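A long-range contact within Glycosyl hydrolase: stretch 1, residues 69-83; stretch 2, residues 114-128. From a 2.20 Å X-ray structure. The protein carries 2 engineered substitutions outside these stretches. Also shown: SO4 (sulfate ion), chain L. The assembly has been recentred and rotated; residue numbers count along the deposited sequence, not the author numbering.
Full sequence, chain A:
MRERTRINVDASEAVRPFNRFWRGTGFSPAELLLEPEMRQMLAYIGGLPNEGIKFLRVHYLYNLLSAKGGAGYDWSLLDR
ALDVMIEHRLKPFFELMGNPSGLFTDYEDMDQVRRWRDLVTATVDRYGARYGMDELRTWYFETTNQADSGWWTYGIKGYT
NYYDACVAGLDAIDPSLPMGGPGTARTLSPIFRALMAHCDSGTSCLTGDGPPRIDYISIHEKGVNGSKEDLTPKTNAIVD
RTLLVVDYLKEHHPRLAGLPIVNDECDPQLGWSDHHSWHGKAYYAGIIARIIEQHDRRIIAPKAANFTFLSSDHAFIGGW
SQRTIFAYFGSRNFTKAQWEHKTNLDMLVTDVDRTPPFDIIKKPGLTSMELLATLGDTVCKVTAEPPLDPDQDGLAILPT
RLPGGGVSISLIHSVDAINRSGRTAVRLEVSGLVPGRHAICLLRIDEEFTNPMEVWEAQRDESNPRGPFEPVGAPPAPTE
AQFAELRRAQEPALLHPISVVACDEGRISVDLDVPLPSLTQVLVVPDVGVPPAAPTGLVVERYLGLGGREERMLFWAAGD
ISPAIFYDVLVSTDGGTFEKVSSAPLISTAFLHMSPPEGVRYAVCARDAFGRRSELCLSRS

Stretch 1 69-83: GGAGYDWSLLDRALD
Stretch 2 (114-128) RRWRDLVTATVDRYG

Stretch 2 is helical throughout, from Arg114 to Gly128, and is part of a longer helix. Stretch 1 begins as loop, passes through an extended segment and becomes helical from Ser76 to Asp83. The two helix axes approach to 12.1 Å, with their N-to-C directions 55° apart (signed crossing angle -55°). Both stretches run the same general way: CA-CA distances are 9.2 Å for Ala71-Arg115, 9.1 Å for Trp75-Thr123 and 8.4 Å for Asp79-Tyr127. Together they bury 619 Å², summed over both sides.

The first residues are poorly ordered. Gly70 has phi/psi of 137/-151, where a CB would jam against the carbonyl of the preceding residue, so glycine suits the site. Ala71 (-69/-43) offers its carbonyl to Arg115, whose extended side chain (chi1 to chi3 all t, chi4 68°) brings NH1 to 3.4 Å from Ala71 O; the N-H...O angle of 154° accompanies a weak hydrogen bond.

Tyr73 (-136/158) points its CA-CB bond toward the helix, with chi1 m and chi2 -84°. Leu119, rotamer t/p, places CD1 over one face of this ring, 4.2 Å from the centroid of Tyr73 and 27° off the normal. The phenol reaches the helix backbone through water 1, which lies 2.5 Å from Tyr73 OH and donates to Arg115 O at 2.6 Å.

Asp74 (-85/112, chi1 t) caps the coming helix: its OD1 accepts from Ser76 N at 3.0 Å and from Ser76 OG at 2.8 Å, with Ser76 in rotamer p.

Trp75 (-92/0, chi1 m, chi2 85°) has 105 Å² covered, the largest share of any residue here. Its broad indole meets a row of side chains: Trp75 CH2 lies 4.1 Å from Leu119 CD1, and Trp75 CZ2 lies 3.8 Å from Ala122 CB, a small methyl that leaves space for the ring. Thr123 OG1 sits at the ring edge, 3.7 Å from Trp75 CH2, while donating to Leu119 O at 2.7 Å. The guanidinium of Arg126 lies flat on the indole, centres 4.4 Å apart and planes at 16°.

Leu78 (t/p) points toward stretch 2 and packs CD2 3.8 Å from Tyr127 CE2. One turn after Trp75, buried Asp79 (-56/-47, chi1 m, chi2 -14°) starts sideways, yet its carboxylate reaches two partners. Arg126, t at chi1 to chi3 with chi4 78°, donates NE to Asp79 OD1 at 3.0 Å (174°) and NH2 to Asp79 OD2 at 2.8 Å (170°), a two-pronged salt bridge. Tyr127 (chi1 m, chi2 -61°) donates OH to Asp79 OD1 at 2.7 Å. Arg126 also binds the sulfate, NH1 to O2 and NH2 to O1 both at 3.2 Å.

Leu82 (m/t) closes the contact, its CD1 over one face of Tyr127, 3.5 Å from the ring centroid and 7° off the normal.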

# COMPACT_ATOMS: atom_id res chain seq x y z
N GLY A 69 37.47 0.91 5.12
CA GLY A 69 38.51 0.71 6.15
C GLY A 69 38.70 1.97 6.99
O GLY A 69 39.00 3.04 6.45
N GLY A 70 38.48 1.84 8.29
CA GLY A 70 38.45 2.98 9.21
C GLY A 70 37.28 2.78 10.15
O GLY A 70 36.89 1.64 10.45
N ALA A 71 36.72 3.90 10.62
CA ALA A 71 35.47 3.89 11.42
C ALA A 71 34.24 3.47 10.58
O ALA A 71 33.40 2.65 11.01
CB ALA A 71 35.23 5.27 12.04
N GLY A 72 34.18 4.03 9.37
CA GLY A 72 32.93 4.25 8.66
C GLY A 72 32.70 3.47 7.38
O GLY A 72 33.35 2.46 7.09
N TYR A 73 31.75 3.97 6.60
CA TYR A 73 31.11 3.20 5.56
C TYR A 73 31.00 4.01 4.32
O TYR A 73 31.06 5.23 4.38
CB TYR A 73 29.73 2.81 6.03
CG TYR A 73 29.73 1.95 7.25
CD1 TYR A 73 29.90 0.58 7.16
CD2 TYR A 73 29.59 2.52 8.51
CE1 TYR A 73 29.89 -0.23 8.28
CE2 TYR A 73 29.60 1.74 9.64
CZ TYR A 73 29.74 0.36 9.52
OH TYR A 73 29.73 -0.42 10.66
N ASP A 74 30.86 3.35 3.19
CA ASP A 74 30.43 4.03 1.99
C ASP A 74 28.88 4.04 2.04
O ASP A 74 28.27 3.00 1.91
CB ASP A 74 30.92 3.29 0.74
CG ASP A 74 30.54 3.99 -0.56
OD1 ASP A 74 29.75 4.96 -0.58
OD2 ASP A 74 31.04 3.58 -1.62
N TRP A 75 28.29 5.24 2.20
CA TRP A 75 26.84 5.43 2.32
C TRP A 75 26.14 5.70 0.98
O TRP A 75 24.92 5.93 0.97
CB TRP A 75 26.52 6.62 3.26
CG TRP A 75 26.99 6.43 4.62
CD1 TRP A 75 28.27 6.71 5.07
CD2 TRP A 75 26.28 5.90 5.74
NE1 TRP A 75 28.36 6.41 6.40
CE2 TRP A 75 27.17 5.90 6.84
CE3 TRP A 75 24.98 5.41 5.93
CZ2 TRP A 75 26.80 5.43 8.11
CZ3 TRP A 75 24.61 4.95 7.20
CH2 TRP A 75 25.53 4.98 8.28
N SER A 76 26.87 5.73 -0.13
CA SER A 76 26.32 6.32 -1.35
C SER A 76 25.12 5.54 -1.93
O SER A 76 24.24 6.17 -2.47
CB SER A 76 27.41 6.52 -2.40
OG SER A 76 27.95 5.27 -2.74
N LEU A 77 25.08 4.20 -1.81
CA LEU A 77 23.93 3.42 -2.27
C LEU A 77 22.71 3.60 -1.37
O LEU A 77 21.58 3.73 -1.87
CB LEU A 77 24.26 1.93 -2.46
CG LEU A 77 25.37 1.65 -3.49
CD1 LEU A 77 25.58 0.12 -3.66
CD2 LEU A 77 25.09 2.31 -4.84
N LEU A 78 22.94 3.64 -0.05
CA LEU A 78 21.87 3.87 0.90
C LEU A 78 21.27 5.26 0.71
O LEU A 78 20.04 5.41 0.77
CB LEU A 78 22.29 3.59 2.36
CG LEU A 78 21.18 3.61 3.42
CD1 LEU A 78 20.02 2.64 3.11
CD2 LEU A 78 21.71 3.32 4.80
N ASP A 79 22.10 6.26 0.46
CA ASP A 79 21.65 7.60 0.14
C ASP A 79 20.70 7.63 -1.07
O ASP A 79 19.69 8.30 -1.03
CB ASP A 79 22.81 8.54 -0.21
CG ASP A 79 23.73 8.86 0.98
OD1 ASP A 79 23.39 8.60 2.16
OD2 ASP A 79 24.82 9.40 0.66
N ARG A 80 21.07 6.94 -2.14
CA ARG A 80 20.23 6.88 -3.32
C ARG A 80 18.90 6.19 -3.03
O ARG A 80 17.89 6.64 -3.49
CB ARG A 80 20.95 6.17 -4.47
CG ARG A 80 22.06 7.07 -5.06
CD ARG A 80 23.01 6.34 -6.01
NE ARG A 80 22.29 5.58 -7.06
CZ ARG A 80 22.81 4.58 -7.80
NH1 ARG A 80 24.07 4.17 -7.66
NH2 ARG A 80 22.05 3.99 -8.71
N ALA A 81 18.94 5.14 -2.23
CA ALA A 81 17.77 4.35 -1.92
C ALA A 81 16.77 5.13 -1.06
O ALA A 81 15.57 5.15 -1.35
CB ALA A 81 18.17 3.07 -1.22
N LEU A 82 17.27 5.78 -0.01
CA LEU A 82 16.42 6.64 0.82
C LEU A 82 15.97 7.87 0.07
O LEU A 82 14.81 8.28 0.23
CB LEU A 82 17.08 7.00 2.13
CG LEU A 82 17.41 5.78 3.00
CD1 LEU A 82 18.16 6.19 4.25
CD2 LEU A 82 16.15 5.00 3.36
N ASP A 83 16.84 8.46 -0.75
CA ASP A 83 16.44 9.66 -1.48
C ASP A 83 15.25 9.38 -2.41
O ASP A 83 14.37 10.22 -2.52
CB ASP A 83 17.57 10.21 -2.35
CG ASP A 83 18.63 10.96 -1.57
OD1 ASP A 83 18.51 11.25 -0.36
OD2 ASP A 83 19.64 11.21 -2.21
N ARG A 114 28.68 -3.20 20.19
CA ARG A 114 28.99 -1.76 20.24
C ARG A 114 29.20 -1.11 18.86
O ARG A 114 28.87 0.06 18.66
CB ARG A 114 30.20 -1.48 21.14
CG ARG A 114 29.82 -1.21 22.59
CD ARG A 114 31.00 -0.79 23.50
NE ARG A 114 31.13 -1.81 24.54
CZ ARG A 114 31.89 -2.91 24.47
NH1 ARG A 114 32.73 -3.14 23.46
NH2 ARG A 114 31.82 -3.77 25.45
N ARG A 115 29.81 -1.85 17.94
CA ARG A 115 29.97 -1.43 16.56
C ARG A 115 28.57 -1.29 15.84
O ARG A 115 28.34 -0.33 15.09
CB ARG A 115 30.89 -2.44 15.87
CG ARG A 115 31.30 -2.11 14.45
CD ARG A 115 32.60 -2.81 13.98
NE ARG A 115 32.89 -2.49 12.56
CZ ARG A 115 33.26 -1.27 12.09
NH1 ARG A 115 33.42 -0.22 12.89
NH2 ARG A 115 33.48 -1.10 10.78
N TRP A 116 27.66 -2.23 16.10
CA TRP A 116 26.28 -2.18 15.60
C TRP A 116 25.55 -0.95 16.14
O TRP A 116 24.96 -0.21 15.36
CB TRP A 116 25.49 -3.45 15.94
CG TRP A 116 24.16 -3.47 15.26
CD1 TRP A 116 22.96 -3.09 15.79
CD2 TRP A 116 23.91 -3.85 13.91
NE1 TRP A 116 21.97 -3.24 14.86
CE2 TRP A 116 22.52 -3.68 13.69
CE3 TRP A 116 24.71 -4.30 12.85
CZ2 TRP A 116 21.91 -3.97 12.44
CZ3 TRP A 116 24.11 -4.60 11.62
CH2 TRP A 116 22.72 -4.44 11.43
N ARG A 117 25.63 -0.73 17.46
CA ARG A 117 25.11 0.48 18.08
C ARG A 117 25.62 1.72 17.34
O ARG A 117 24.83 2.65 17.00
CB ARG A 117 25.46 0.54 19.56
CG ARG A 117 25.04 1.82 20.28
CD ARG A 117 25.96 2.16 21.48
NE ARG A 117 27.37 2.33 21.09
CZ ARG A 117 28.43 2.20 21.91
NH1 ARG A 117 28.30 1.89 23.20
NH2 ARG A 117 29.67 2.35 21.43
N ASP A 118 26.91 1.72 17.03
CA ASP A 118 27.50 2.89 16.39
C ASP A 118 27.02 3.06 14.96
O ASP A 118 26.87 4.17 14.51
CB ASP A 118 29.03 2.82 16.42
CG ASP A 118 29.62 2.97 17.84
OD1 ASP A 118 28.93 3.43 18.79
OD2 ASP A 118 30.80 2.62 17.98
N LEU A 119 26.79 1.96 14.24
CA LEU A 119 26.19 1.99 12.90
C LEU A 119 24.78 2.66 12.92
O LEU A 119 24.49 3.58 12.16
CB LEU A 119 26.16 0.58 12.32
CG LEU A 119 25.29 0.40 11.09
CD1 LEU A 119 25.80 1.28 9.96
CD2 LEU A 119 25.28 -1.07 10.73
N VAL A 120 23.97 2.25 13.89
CA VAL A 120 22.61 2.79 14.04
C VAL A 120 22.70 4.28 14.34
O VAL A 120 22.02 5.13 13.71
CB VAL A 120 21.81 1.98 15.10
CG1 VAL A 120 20.46 2.62 15.38
CG2 VAL A 120 21.62 0.54 14.63
N THR A 121 23.57 4.64 15.27
CA THR A 121 23.79 6.05 15.60
C THR A 121 24.24 6.83 14.39
O THR A 121 23.68 7.89 14.11
CB THR A 121 24.81 6.20 16.78
OG1 THR A 121 24.22 5.65 17.96
CG2 THR A 121 25.14 7.66 17.04
N ALA A 122 25.23 6.31 13.65
CA ALA A 122 25.71 7.00 12.45
C ALA A 122 24.58 7.19 11.37
O ALA A 122 24.53 8.23 10.66
CB ALA A 122 26.91 6.26 11.86
N THR A 123 23.70 6.21 11.28
CA THR A 123 22.58 6.24 10.33
C THR A 123 21.66 7.40 10.64
O THR A 123 21.37 8.24 9.78
CB THR A 123 21.77 4.93 10.40
OG1 THR A 123 22.64 3.81 10.20
CG2 THR A 123 20.67 4.91 9.35
N VAL A 124 21.25 7.46 11.89
CA VAL A 124 20.36 8.47 12.38
C VAL A 124 21.01 9.85 12.29
O VAL A 124 20.39 10.85 11.87
CB VAL A 124 19.91 8.08 13.79
CG1 VAL A 124 19.40 9.29 14.54
CG2 VAL A 124 18.79 7.06 13.64
N ASP A 125 22.28 9.91 12.65
CA ASP A 125 23.04 11.15 12.48
C ASP A 125 23.10 11.63 11.03
O ASP A 125 22.82 12.77 10.73
CB ASP A 125 24.45 10.98 13.03
CG ASP A 125 25.20 12.28 13.02
OD1 ASP A 125 24.88 13.11 13.88
OD2 ASP A 125 26.03 12.48 12.11
N ARG A 126 23.43 10.75 10.11
CA ARG A 126 23.52 11.15 8.73
C ARG A 126 22.16 11.58 8.12
O ARG A 126 22.10 12.61 7.42
CB ARG A 126 24.09 10.02 7.94
CG ARG A 126 24.31 10.35 6.49
CD ARG A 126 24.89 9.13 5.81
NE ARG A 126 25.19 9.45 4.42
CZ ARG A 126 26.26 10.14 4.02
NH1 ARG A 126 27.15 10.60 4.90
NH2 ARG A 126 26.45 10.39 2.74
N TYR A 127 21.09 10.82 8.37
CA TYR A 127 19.85 11.05 7.63
C TYR A 127 19.08 12.17 8.29
O TYR A 127 18.42 12.94 7.61
CB TYR A 127 19.08 9.73 7.32
CG TYR A 127 19.91 8.90 6.39
CD1 TYR A 127 20.24 9.39 5.12
CD2 TYR A 127 20.42 7.67 6.76
CE1 TYR A 127 21.05 8.65 4.26
CE2 TYR A 127 21.28 6.97 5.93
CZ TYR A 127 21.59 7.46 4.68
OH TYR A 127 22.42 6.76 3.87
N GLY A 128 19.26 12.34 9.60
CA GLY A 128 18.75 13.51 10.31
C GLY A 128 19.34 14.81 9.78
O GLY A 128 18.62 15.78 9.58
S SO4 L . 30.29 11.27 2.93
O1 SO4 L . 29.32 11.39 1.79
O2 SO4 L . 29.82 12.14 4.04
O3 SO4 L . 30.41 9.87 3.43
O4 SO4 L . 31.63 11.73 2.44
O HOH W 1 29.71 0.53 13.00